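Local structure of protein Dok-7 (Mus musculus, 3ML4) at residues 70-75 with 99-104; 80-85 with 91-96; 133-138 with 142-147; 154-159 with 180-185. The protein activates the receptor kinase MuSK as a dimeric adaptor in neuromuscular synapse formation, using this PH-PTB part to bind phosphoinositides and the phosphorylated receptor. All coordinates share one frame; numbering follows the deposited sequence.

Contact 1 of 4, residues 70-75 with 99-104; sequences EPALPY and EAMCAW
Pro71 and Ala72 receive the side chain of Met101, present here as selenomethionine, and nearly all of this small contact depends on that one long residue. The apolar contacts come first. Met101 leaves its helix extended, with CG opposite the backbone N (chi1 173°), and bends only at its last torsion (chi3 78°), which folds the terminal methyl back beside the strand end. The selenium, SE, lies 3.9 Å from Pro71 CB, while the methyl CE comes just as near, 3.9 Å, to Ala72 CB. Further back along the chain, Met101 CG reaches Pro71 CB at 4.0 Å; CG meets Pro71 alone, whereas SE and CE meet both residues. The geometry is that of the PH domain, in which a C-terminal helix, here 98-112, caps one end of the beta sandwich; Met101 bridges that helix and the point where strand 59-71 gives way to a loop. Trp104, one turn further on, enters the sandwich, touching Leu28 and Leu30.

No hydrogen bond crosses between the segments. SE lies near the peptide nitrogen of Ala72, but that nitrogen is probably hydrogen-bonded to Thr81 O of the adjacent strand. Inside the helix, Trp104 N donates to Ala100 O at 2.9 Å. Backbone conformation also shapes the contact. Ala72 has left-handed helical angles (phi 63°), and the chain turns there, bringing its methyl within reach of Met101 CE. On the strand, Glu70 has its side chain among residues of the PTB domain, including Arg117 and His119.

Contact 2 of 4, residues 80-85 with 91-96; sequences HTLAII and VMLGFD
The antiparallel hairpin of strands 81-86 and 90-94 sets Leu82 opposite Leu93 and Ile84 opposite Val91 as hydrogen-bonded pairs. Leu93 N donates to Leu82 O at 2.8 Å, almost straight at 175° and in the carbonyl plane; Leu82 N returns the bond to Leu93 O. A similar reciprocal pair joins Ile84 and Val91.

This is part of the PH sandwich, and the side chains divide between its two surfaces. Leu82, Ile84, Val91 and Leu93 share one face, where Leu82 touches Ile108 and Leu93 touches Trp104, both of helix 98-112. Phe95 extends this patch, its ring edge presenting CE1 to Leu82 CB at 3.7 Å. His80 O, also at that edge and in the ring plane, accepts from Phe95 N at 2.8 Å, nearly along the C=O axis. The other face carries Thr81, Ala83 and Met92. Selenomethionine Met92 folds at both chi2 and chi3, doubling its chain back so that SE rests 3.6 Å from Ala83 CB.

Past the paired strands, His80 ND1 donates to Asp96 O, which lies 27° out of the imidazole plane; the modelled 2.5 Å is too short to be taken literally. An alanine at His80 would probably lose this side-chain link to the chain at Asp96, keeping just the backbone bond to Phe95. The Asp96 carboxylate pairs instead with Lys16, whose backbone is hydrogen-bonded to Gly94.

Contact 3 of 4, residues 133-138 with 142-147; sequences ATLHLC and LVLARD
Leu135 and Leu142 both extend CG away from their own backbone nitrogens (chi1 -176° and -172°), and these matching torsions bring their branches together, crossing obliquely. Leu135 CD1 touches Leu142 CD1 at 3.8 Å and Leu144 CG at 3.7 Å, so a single methyl fits between two residues of the opposing strand. An alanine in place of Leu135 would probably open a gap between Leu142 and Leu144, which would lose their common partner.

These three leucines share one face of the sheet; the face of Thr134, His136 and Ala145 carries smaller contacts: His136 CD2 approaches Ala145 CB at 3.9 Å, and Thr134 CG2 lies near the same methyl. Between the two faces runs a regular antiparallel hairpin, in which His136 N donates to Val143 O at 2.7 Å and Thr134 N to Ala145 O at 2.9 Å, each bond reciprocated. At the strand end Arg146 CG packs on Ala133 CB, while its NE forms a salt bridge with Glu129, and a second to Asp147 whose hydrogen bond is weak.

Within the PTB sheet, strand 133-138 lies between 115-122 and 141-146, and 151-157 follows on the far side of the latter. Leu144 meets Val120 and Met153 of these neighbours, whereas Thr134 and His136 touch Glu70 of PH strand 59-71.

Contact 4 of 4, residues 154-159 with 180-185; sequences GQWKLS and GYWAGV
Trp156 and Trp182 meet through one indole N-H and one backbone carbonyl. NE1 of Trp156 donates to Trp182 O at 3.0 Å, with an N-H...O angle of 153°; the oxygen sits at the indole edge, in the ring plane, whereas the donor is tilted 28° from the carbonyl plane. The same nitrogen lies 3.6 Å from Trp182 CB. The two side chains cross at about a right angle, and their five-membered rings, with centroids 5.5 Å apart, are inclined at 52°, an oblique pairing.

Trp182 turns one ring face to the backbone of the strand. Gly154 CA lies 3.9 Å from Trp182 CZ2, and Gln155 N sits above the same face, both offset toward the rim. Gln155 O comes near CD1. A side chain at Gly154 would run into the six-membered ring of Trp156; the bare CA lies against the Trp182 ring.

The second shell fixes Trp156, which makes edge-to-face pairs with Phe173 and Phe186 and rests on Leu142 and Leu144. Trp182 also touches Lys127 and Leu128. Farther along 154-159, Ser159 packs on an apolar side chain of the bound MuSK peptide.

In this PTB domain the pair, with Trp156 as its buried member, ties strand 151-157, at the edge of the sheet, to the loop leading into strand 184-189.

How the contacts relate
The four contacts illustrate how two related modules pack within and against each other. Contacts 1 and 2 lie in the PH domain, centres 6 Å apart, with contact 2 nested in the chain loop that contact 1 closes; Ala83 N probably donates to Glu70 O (2.9 Å), joining strand 59-71 to 81-86. Contacts 3 and 4 share the PTB sheet, centres 13 Å apart, where Leu144 N meets Gly154 O at 2.9 Å. The domain boundary runs between contacts 1 and 2 and contact 3: Ile85 and Glu70 both touch His136. Contact 4 has its centre about 29 Å from that of contact 1; its segment 154-159 continues to Ser159, beside the MuSK peptide.

Contact 1 of 4, residues 70-75 with 99-104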
loop_
_atom_site.group_PDB
_atom_site.type_symbol
_atom_site.label_atom_id
_atom_site.label_comp_id
_atom_site.label_asym_id
_atom_site.label_seq_id
_atom_site.Cartn_x
_atom_site.Cartn_y
_atom_site.Cartn_z
ATOM N N GLU B 70 -16.672 0.987 10.307
ATOM C CA GLU B 70 -17.600 0.769 11.415
ATOM C C GLU B 70 -19.030 0.716 10.856
ATOM O O GLU B 70 -19.545 1.733 10.390
ATOM C CB GLU B 70 -17.416 1.883 12.463
ATOM C CG GLU B 70 -18.571 2.126 13.421
ATOM C CD GLU B 70 -18.446 1.387 14.725
ATOM O OE1 GLU B 70 -17.537 1.717 15.508
ATOM O OE2 GLU B 70 -19.275 0.490 14.980
ATOM N N PRO B 71 -19.649 -0.482 10.854
ATOM C CA PRO B 71 -21.020 -0.711 10.391
ATOM C C PRO B 71 -22.092 -0.587 11.469
ATOM O O PRO B 71 -21.782 -0.635 12.653
ATOM C CB PRO B 71 -20.971 -2.159 9.906
ATOM C CG PRO B 71 -19.966 -2.814 10.813
ATOM C CD PRO B 71 -19.001 -1.741 11.265
ATOM N N ALA B 72 -23.342 -0.429 11.036
ATOM C CA ALA B 72 -24.544 -0.440 11.899
ATOM C C ALA B 72 -24.609 0.686 12.934
ATOM O O ALA B 72 -24.930 0.458 14.106
ATOM C CB ALA B 72 -24.760 -1.820 12.551
ATOM N N LEU B 73 -24.295 1.896 12.483
ATOM C CA LEU B 73 -24.529 3.105 13.256
ATOM C C LEU B 73 -25.782 3.762 12.699
ATOM O O LEU B 73 -25.899 3.924 11.490
ATOM C CB LEU B 73 -23.357 4.081 13.120
ATOM C CG LEU B 73 -21.964 3.766 13.678
ATOM C CD1 LEU B 73 -20.957 4.775 13.146
ATOM C CD2 LEU B 73 -21.918 3.717 15.207
ATOM N N PRO B 74 -26.735 4.130 13.575
ATOM C CA PRO B 74 -27.927 4.845 13.123
ATOM C C PRO B 74 -27.581 6.251 12.636
ATOM O O PRO B 74 -26.819 6.964 13.295
ATOM C CB PRO B 74 -28.799 4.908 14.382
ATOM C CG PRO B 74 -28.220 3.867 15.317
ATOM C CD PRO B 74 -26.766 3.878 15.024
ATOM N N TYR B 75 -28.141 6.636 11.492
ATOM C CA TYR B 75 -27.804 7.895 10.849
ATOM C C TYR B 75 -28.847 8.272 9.801
ATOM O O TYR B 75 -29.125 7.492 8.882
ATOM C CB TYR B 75 -26.421 7.785 10.203
ATOM C CG TYR B 75 -25.934 9.037 9.499
ATOM C CD1 TYR B 75 -25.469 10.133 10.224
ATOM C CD2 TYR B 75 -25.918 9.112 8.108
ATOM C CE1 TYR B 75 -25.020 11.273 9.586
ATOM C CE2 TYR B 75 -25.466 10.257 7.458
ATOM C CZ TYR B 75 -25.020 11.331 8.204
ATOM O OH TYR B 75 -24.568 12.468 7.570
ATOM N N GLU B 99 -27.195 -7.972 5.865
ATOM C CA GLU B 99 -26.138 -8.865 5.378
ATOM C C GLU B 99 -25.272 -8.249 4.277
ATOM O O GLU B 99 -24.089 -8.568 4.176
ATOM C CB GLU B 99 -26.681 -10.251 4.983
ATOM C CG GLU B 99 -27.431 -10.323 3.655
ATOM C CD GLU B 99 -27.725 -11.756 3.215
ATOM O OE1 GLU B 99 -27.866 -11.982 1.994
ATOM O OE2 GLU B 99 -27.813 -12.657 4.080
ATOM N N ALA B 100 -25.865 -7.364 3.477
ATOM C CA ALA B 100 -25.144 -6.624 2.438
ATOM C C ALA B 100 -24.146 -5.641 3.046
ATOM O O ALA B 100 -23.026 -5.491 2.549
ATOM C CB ALA B 100 -26.118 -5.891 1.524
HETATM N N MSE B 101 -24.565 -4.977 4.120
HETATM C CA MSE B 101 -23.699 -4.095 4.886
HETATM C C MSE B 101 -22.509 -4.862 5.475
HETATM O O MSE B 101 -21.363 -4.415 5.363
HETATM C CB MSE B 101 -24.506 -3.422 5.994
HETATM C CG MSE B 101 -23.695 -2.606 6.975
HETATM SE SE MSE B 101 -24.662 -2.397 8.647
HETATM C CE MSE B 101 -24.339 -4.159 9.436
ATOM N N CYS B 102 -22.787 -6.013 6.090
ATOM C CA CYS B 102 -21.739 -6.863 6.656
ATOM C C CYS B 102 -20.807 -7.393 5.578
ATOM O O CYS B 102 -19.593 -7.445 5.775
ATOM C CB CYS B 102 -22.343 -8.037 7.427
ATOM S SG CYS B 102 -23.323 -7.539 8.842
ATOM N N ALA B 103 -21.387 -7.789 4.447
ATOM C CA ALA B 103 -20.618 -8.236 3.293
ATOM C C ALA B 103 -19.642 -7.145 2.858
ATOM O O ALA B 103 -18.454 -7.410 2.674
ATOM C CB ALA B 103 -21.545 -8.626 2.142
ATOM N N TRP B 104 -20.144 -5.917 2.726
ATOM C CA TRP B 104 -19.309 -4.769 2.376
ATOM C C TRP B 104 -18.215 -4.497 3.421
ATOM O O TRP B 104 -17.047 -4.311 3.068
ATOM C CB TRP B 104 -20.173 -3.526 2.124
ATOM C CG TRP B 104 -20.747 -3.466 0.734
ATOM C CD1 TRP B 104 -21.479 -4.435 0.107
ATOM C CD2 TRP B 104 -20.639 -2.380 -0.200
ATOM N NE1 TRP B 104 -21.829 -4.025 -1.156
ATOM C CE2 TRP B 104 -21.330 -2.766 -1.371
ATOM C CE3 TRP B 104 -20.027 -1.120 -0.163
ATOM C CZ2 TRP B 104 -21.423 -1.939 -2.498
ATOM C CZ3 TRP B 104 -20.127 -0.294 -1.287
ATOM C CH2 TRP B 104 -20.815 -0.711 -2.436
#

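Contact 2 of 4, residues 80-85 with 91-96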
loop_
_atom_site.group_PDB
_atom_site.type_symbol
_atom_site.label_atom_id
_atom_site.label_comp_id
_atom_site.label_asym_id
_atom_site.label_seq_id
_atom_site.Cartn_x
_atom_site.Cartn_y
_atom_site.Cartn_z
ATOM N N HIS B 80 -28.887 0.281 8.606
ATOM C CA HIS B 80 -27.844 -0.494 7.951
ATOM C C HIS B 80 -26.950 0.449 7.140
ATOM O O HIS B 80 -27.074 0.573 5.923
ATOM C CB HIS B 80 -28.449 -1.606 7.096
ATOM C CG HIS B 80 -29.341 -2.533 7.864
ATOM N ND1 HIS B 80 -30.626 -2.829 7.465
ATOM C CD2 HIS B 80 -29.138 -3.216 9.016
ATOM C CE1 HIS B 80 -31.172 -3.668 8.328
ATOM N NE2 HIS B 80 -30.291 -3.916 9.281
ATOM N N THR B 81 -26.072 1.134 7.862
ATOM C CA THR B 81 -25.141 2.086 7.292
ATOM C C THR B 81 -23.720 1.631 7.586
ATOM O O THR B 81 -23.468 0.954 8.590
ATOM C CB THR B 81 -25.311 3.482 7.918
ATOM O OG1 THR B 81 -25.238 3.367 9.340
ATOM C CG2 THR B 81 -26.644 4.095 7.538
ATOM N N LEU B 82 -22.798 2.006 6.706
ATOM C CA LEU B 82 -21.378 1.771 6.935
ATOM C C LEU B 82 -20.638 3.094 6.921
ATOM O O LEU B 82 -20.895 3.957 6.084
ATOM C CB LEU B 82 -20.800 0.817 5.886
ATOM C CG LEU B 82 -19.309 0.464 5.965
ATOM C CD1 LEU B 82 -18.970 -0.303 7.248
ATOM C CD2 LEU B 82 -18.878 -0.322 4.727
ATOM N N ALA B 83 -19.734 3.255 7.874
ATOM C CA ALA B 83 -18.911 4.440 7.938
ATOM C C ALA B 83 -17.512 4.107 7.448
ATOM O O ALA B 83 -16.877 3.175 7.948
ATOM C CB ALA B 83 -18.869 4.971 9.356
ATOM N N ILE B 84 -17.061 4.850 6.442
ATOM C CA ILE B 84 -15.651 4.896 6.081
ATOM C C ILE B 84 -15.086 6.106 6.803
ATOM O O ILE B 84 -15.378 7.252 6.452
ATOM C CB ILE B 84 -15.437 4.977 4.544
ATOM C CG1 ILE B 84 -15.783 3.633 3.902
ATOM C CG2 ILE B 84 -13.992 5.344 4.199
ATOM C CD1 ILE B 84 -16.167 3.723 2.441
ATOM N N ILE B 85 -14.310 5.834 7.844
ATOM C CA ILE B 85 -13.748 6.879 8.691
ATOM C C ILE B 85 -12.416 7.355 8.130
ATOM O O ILE B 85 -11.529 6.552 7.842
ATOM C CB ILE B 85 -13.567 6.400 10.146
ATOM C CG1 ILE B 85 -14.877 5.816 10.680
ATOM C CG2 ILE B 85 -13.078 7.557 11.041
ATOM C CD1 ILE B 85 -14.698 4.832 11.797
ATOM N N VAL B 91 -17.466 9.043 5.531
ATOM C CA VAL B 91 -18.354 8.803 4.396
ATOM C C VAL B 91 -19.385 7.760 4.795
ATOM O O VAL B 91 -19.026 6.632 5.126
ATOM C CB VAL B 91 -17.574 8.337 3.141
ATOM C CG1 VAL B 91 -18.530 7.932 2.023
ATOM C CG2 VAL B 91 -16.628 9.430 2.668
HETATM N N MSE B 92 -20.661 8.143 4.770
HETATM C CA MSE B 92 -21.746 7.256 5.204
HETATM C C MSE B 92 -22.422 6.556 4.034
HETATM O O MSE B 92 -22.946 7.203 3.130
HETATM C CB MSE B 92 -22.785 8.016 6.041
HETATM C CG MSE B 92 -22.227 8.740 7.273
HETATM SE SE MSE B 92 -21.188 7.604 8.491
HETATM C CE MSE B 92 -22.584 6.365 9.081
ATOM N N LEU B 93 -22.391 5.227 4.062
ATOM C CA LEU B 93 -23.026 4.399 3.045
ATOM C C LEU B 93 -24.343 3.841 3.573
ATOM O O LEU B 93 -24.430 3.444 4.733
ATOM C CB LEU B 93 -22.106 3.248 2.628
ATOM C CG LEU B 93 -20.718 3.531 2.035
ATOM C CD1 LEU B 93 -20.059 2.228 1.591
ATOM C CD2 LEU B 93 -20.788 4.496 0.874
ATOM N N GLY B 94 -25.357 3.807 2.712
ATOM C CA GLY B 94 -26.686 3.355 3.101
ATOM C C GLY B 94 -27.109 2.076 2.413
ATOM O O GLY B 94 -27.189 2.015 1.186
ATOM N N PHE B 95 -27.390 1.057 3.216
ATOM C CA PHE B 95 -27.808 -0.236 2.709
ATOM C C PHE B 95 -29.194 -0.575 3.215
ATOM O O PHE B 95 -29.618 -0.086 4.259
ATOM C CB PHE B 95 -26.837 -1.328 3.154
ATOM C CG PHE B 95 -25.417 -1.056 2.791
ATOM C CD1 PHE B 95 -24.585 -0.367 3.664
ATOM C CD2 PHE B 95 -24.905 -1.487 1.572
ATOM C CE1 PHE B 95 -23.267 -0.110 3.333
ATOM C CE2 PHE B 95 -23.584 -1.237 1.231
ATOM C CZ PHE B 95 -22.760 -0.546 2.117
ATOM N N ASP B 96 -29.884 -1.425 2.464
ATOM C CA ASP B 96 -31.184 -1.944 2.862
ATOM C C ASP B 96 -30.957 -3.075 3.853
ATOM O O ASP B 96 -31.246 -2.943 5.043
ATOM C CB ASP B 96 -31.936 -2.473 1.638
ATOM C CG ASP B 96 -31.465 -1.835 0.342
ATOM O OD1 ASP B 96 -31.097 -0.634 0.355
ATOM O OD2 ASP B 96 -31.454 -2.534 -0.695
#

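Contact 3 of 4, residues 133-138 with 142-147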
loop_
_atom_site.group_PDB
_atom_site.type_symbol
_atom_site.label_atom_id
_atom_site.label_comp_id
_atom_site.label_asym_id
_atom_site.label_seq_id
_atom_site.Cartn_x
_atom_site.Cartn_y
_atom_site.Cartn_z
ATOM N N ALA B 133 -16.211 4.806 22.907
ATOM C CA ALA B 133 -15.516 5.160 21.677
ATOM C C ALA B 133 -15.129 3.873 20.990
ATOM O O ALA B 133 -15.280 2.795 21.557
ATOM C CB ALA B 133 -14.281 5.969 21.984
ATOM N N THR B 134 -14.621 3.977 19.771
ATOM C CA THR B 134 -14.143 2.791 19.075
ATOM C C THR B 134 -12.693 2.972 18.644
ATOM O O THR B 134 -12.353 3.961 18.002
ATOM C CB THR B 134 -15.079 2.394 17.900
ATOM O OG1 THR B 134 -14.428 1.432 17.068
ATOM C CG2 THR B 134 -15.438 3.604 17.064
ATOM N N LEU B 135 -11.838 2.032 19.034
ATOM C CA LEU B 135 -10.427 2.083 18.655
ATOM C C LEU B 135 -10.214 1.399 17.313
ATOM O O LEU B 135 -10.611 0.246 17.135
ATOM C CB LEU B 135 -9.541 1.429 19.724
ATOM C CG LEU B 135 -8.027 1.513 19.474
ATOM C CD1 LEU B 135 -7.473 2.900 19.800
ATOM C CD2 LEU B 135 -7.290 0.448 20.266
ATOM N N HIS B 136 -9.592 2.111 16.376
ATOM C CA HIS B 136 -9.306 1.553 15.049
ATOM C C HIS B 136 -7.816 1.405 14.776
ATOM O O HIS B 136 -7.042 2.347 14.952
ATOM C CB HIS B 136 -9.928 2.411 13.945
ATOM C CG HIS B 136 -11.419 2.477 13.997
ATOM N ND1 HIS B 136 -12.227 1.657 13.240
ATOM C CD2 HIS B 136 -12.253 3.267 14.714
ATOM C CE1 HIS B 136 -13.493 1.936 13.489
ATOM N NE2 HIS B 136 -13.537 2.910 14.380
ATOM N N LEU B 137 -7.419 0.214 14.350
ATOM C CA LEU B 137 -6.083 0.023 13.815
ATOM C C LEU B 137 -6.199 -0.059 12.303
ATOM O O LEU B 137 -6.888 -0.933 11.778
ATOM C CB LEU B 137 -5.428 -1.229 14.397
ATOM C CG LEU B 137 -3.985 -1.512 13.975
ATOM C CD1 LEU B 137 -3.127 -1.907 15.167
ATOM C CD2 LEU B 137 -3.944 -2.595 12.911
ATOM N N CYS B 138 -5.561 0.883 11.616
ATOM C CA CYS B 138 -5.523 0.885 10.156
ATOM C C CYS B 138 -4.085 0.804 9.652
ATOM O O CYS B 138 -3.439 1.829 9.420
ATOM C CB CYS B 138 -6.217 2.123 9.592
ATOM S SG CYS B 138 -6.561 2.011 7.823
ATOM N N LEU B 142 -2.976 4.252 14.309
ATOM C CA LEU B 142 -3.952 3.985 15.351
ATOM C C LEU B 142 -4.813 5.218 15.555
ATOM O O LEU B 142 -4.314 6.339 15.631
ATOM C CB LEU B 142 -3.268 3.595 16.665
ATOM C CG LEU B 142 -4.176 3.098 17.799
ATOM C CD1 LEU B 142 -4.674 1.678 17.526
ATOM C CD2 LEU B 142 -3.455 3.174 19.145
ATOM N N VAL B 143 -6.113 4.991 15.649
ATOM C CA VAL B 143 -7.081 6.065 15.736
ATOM C C VAL B 143 -8.144 5.734 16.780
ATOM O O VAL B 143 -8.522 4.575 16.954
ATOM C CB VAL B 143 -7.695 6.349 14.330
ATOM C CG1 VAL B 143 -9.169 6.725 14.390
ATOM C CG2 VAL B 143 -6.894 7.417 13.620
ATOM N N LEU B 144 -8.595 6.758 17.490
ATOM C CA LEU B 144 -9.796 6.655 18.306
ATOM C C LEU B 144 -10.913 7.447 17.642
ATOM O O LEU B 144 -10.674 8.536 17.125
ATOM C CB LEU B 144 -9.537 7.143 19.740
ATOM C CG LEU B 144 -9.180 6.052 20.755
ATOM C CD1 LEU B 144 -8.589 6.639 22.029
ATOM C CD2 LEU B 144 -10.390 5.182 21.088
ATOM N N ALA B 145 -12.122 6.899 17.647
ATOM C CA ALA B 145 -13.251 7.536 16.961
ATOM C C ALA B 145 -14.527 7.545 17.792
ATOM O O ALA B 145 -14.822 6.589 18.510
ATOM C CB ALA B 145 -13.495 6.882 15.598
ATOM N N ARG B 146 -15.278 8.636 17.664
ATOM C CA ARG B 146 -16.473 8.894 18.464
ATOM C C ARG B 146 -17.605 9.433 17.620
ATOM O O ARG B 146 -17.381 10.019 16.555
ATOM C CB ARG B 146 -16.182 9.970 19.505
ATOM C CG ARG B 146 -15.874 9.475 20.877
ATOM C CD ARG B 146 -15.754 10.657 21.822
ATOM N NE ARG B 146 -17.059 11.107 22.290
ATOM C CZ ARG B 146 -17.651 10.665 23.394
ATOM N NH1 ARG B 146 -17.053 9.755 24.155
ATOM N NH2 ARG B 146 -18.841 11.133 23.735
ATOM N N ASP B 147 -18.816 9.269 18.150
ATOM C CA ASP B 147 -20.038 9.882 17.624
ATOM C C ASP B 147 -20.497 9.313 16.284
ATOM O O ASP B 147 -19.838 8.464 15.676
ATOM C CB ASP B 147 -19.925 11.419 17.528
ATOM C CG ASP B 147 -19.273 12.054 18.751
ATOM O OD1 ASP B 147 -19.290 11.444 19.842
ATOM O OD2 ASP B 147 -18.740 13.178 18.616
#

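Contact 4 of 4, residues 154-159 with 180-185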
loop_
_atom_site.group_PDB
_atom_site.type_symbol
_atom_site.label_atom_id
_atom_site.label_comp_id
_atom_site.label_asym_id
_atom_site.label_seq_id
_atom_site.Cartn_x
_atom_site.Cartn_y
_atom_site.Cartn_z
ATOM N N GLY B 154 -8.204 11.150 18.244
ATOM C CA GLY B 154 -6.845 10.801 18.647
ATOM C C GLY B 154 -6.207 9.928 17.590
ATOM O O GLY B 154 -6.849 9.008 17.083
ATOM N N GLN B 155 -4.953 10.225 17.249
ATOM C CA GLN B 155 -4.233 9.497 16.200
ATOM C C GLN B 155 -2.744 9.314 16.500
ATOM O O GLN B 155 -2.071 10.241 16.947
ATOM C CB GLN B 155 -4.415 10.176 14.839
ATOM C CG GLN B 155 -3.896 11.612 14.770
ATOM C CD GLN B 155 -4.039 12.225 13.388
ATOM O OE1 GLN B 155 -4.741 13.220 13.209
ATOM N NE2 GLN B 155 -3.378 11.629 12.401
ATOM N N TRP B 156 -2.241 8.110 16.242
ATOM C CA TRP B 156 -0.837 7.774 16.461
ATOM C C TRP B 156 -0.350 6.877 15.331
ATOM O O TRP B 156 -1.107 6.042 14.838
ATOM C CB TRP B 156 -0.657 7.018 17.789
ATOM C CG TRP B 156 -1.208 7.704 19.022
ATOM C CD1 TRP B 156 -0.506 8.448 19.923
ATOM C CD2 TRP B 156 -2.568 7.696 19.484
ATOM N NE1 TRP B 156 -1.340 8.907 20.918
ATOM C CE2 TRP B 156 -2.611 8.463 20.671
ATOM C CE3 TRP B 156 -3.753 7.120 19.009
ATOM C CZ2 TRP B 156 -3.795 8.673 21.390
ATOM C CZ3 TRP B 156 -4.929 7.326 19.722
ATOM C CH2 TRP B 156 -4.940 8.099 20.903
ATOM N N LYS B 157 0.903 7.054 14.917
ATOM C CA LYS B 157 1.614 6.004 14.190
ATOM C C LYS B 157 1.928 4.931 15.218
ATOM O O LYS B 157 2.400 5.247 16.316
ATOM C CB LYS B 157 2.936 6.505 13.604
ATOM C CG LYS B 157 2.847 7.360 12.352
ATOM C CD LYS B 157 4.166 7.291 11.578
ATOM C CE LYS B 157 4.700 8.674 11.209
ATOM N NZ LYS B 157 3.748 9.490 10.393
ATOM N N LEU B 158 1.677 3.670 14.875
ATOM C CA LEU B 158 2.087 2.554 15.731
ATOM C C LEU B 158 3.590 2.541 16.045
ATOM O O LEU B 158 3.991 2.152 17.139
ATOM C CB LEU B 158 1.655 1.216 15.132
ATOM C CG LEU B 158 0.600 0.468 15.952
ATOM C CD1 LEU B 158 -0.776 1.116 15.841
ATOM C CD2 LEU B 158 0.545 -0.990 15.532
ATOM N N SER B 159 4.403 2.990 15.092
ATOM C CA SER B 159 5.858 3.016 15.249
ATOM C C SER B 159 6.347 4.079 16.250
ATOM O O SER B 159 7.533 4.123 16.599
ATOM C CB SER B 159 6.543 3.188 13.881
ATOM O OG SER B 159 6.143 4.395 13.253
ATOM N N GLY B 180 4.049 14.554 19.260
ATOM C CA GLY B 180 3.994 15.800 20.024
ATOM C C GLY B 180 3.034 15.942 21.188
ATOM O O GLY B 180 3.399 15.662 22.333
ATOM N N TYR B 181 1.821 16.421 20.910
ATOM C CA TYR B 181 0.814 16.603 21.969
ATOM C C TYR B 181 -0.077 15.390 22.151
ATOM O O TYR B 181 -0.958 15.389 23.007
ATOM C CB TYR B 181 -0.032 17.873 21.768
ATOM C CG TYR B 181 0.661 19.149 22.203
ATOM C CD1 TYR B 181 1.683 19.128 23.161
ATOM C CD2 TYR B 181 0.281 20.377 21.675
ATOM C CE1 TYR B 181 2.320 20.303 23.559
ATOM C CE2 TYR B 181 0.908 21.554 22.068
ATOM C CZ TYR B 181 1.921 21.511 23.006
ATOM O OH TYR B 181 2.530 22.684 23.383
ATOM N N TRP B 182 0.153 14.365 21.339
ATOM C CA TRP B 182 -0.466 13.071 21.572
ATOM C C TRP B 182 0.441 12.133 22.370
ATOM O O TRP B 182 0.096 10.972 22.599
ATOM C CB TRP B 182 -0.934 12.434 20.260
ATOM C CG TRP B 182 -2.249 12.980 19.783
ATOM C CD1 TRP B 182 -2.585 13.313 18.499
ATOM C CD2 TRP B 182 -3.403 13.271 20.586
ATOM N NE1 TRP B 182 -3.875 13.785 18.452
ATOM C CE2 TRP B 182 -4.398 13.775 19.718
ATOM C CE3 TRP B 182 -3.691 13.155 21.953
ATOM C CZ2 TRP B 182 -5.660 14.166 20.172
ATOM C CZ3 TRP B 182 -4.945 13.539 22.403
ATOM C CH2 TRP B 182 -5.917 14.036 21.512
ATOM N N ALA B 183 1.591 12.647 22.805
ATOM C CA ALA B 183 2.505 11.890 23.652
ATOM C C ALA B 183 1.864 11.598 25.006
ATOM O O ALA B 183 0.980 12.335 25.455
ATOM C CB ALA B 183 3.810 12.638 23.831
ATOM N N GLY B 184 2.296 10.512 25.642
ATOM C CA GLY B 184 1.844 10.179 26.989
ATOM C C GLY B 184 1.146 8.840 27.091
ATOM O O GLY B 184 1.140 8.055 26.144
ATOM N N VAL B 185 0.536 8.600 28.251
ATOM C CA VAL B 185 -0.046 7.309 28.596
ATOM C C VAL B 185 -1.578 7.380 28.573
ATOM O O VAL B 185 -2.172 8.294 29.140
ATOM C CB VAL B 185 0.469 6.835 29.980
ATOM C CG1 VAL B 185 0.066 5.393 30.246
ATOM C CG2 VAL B 185 1.990 6.984 30.067
#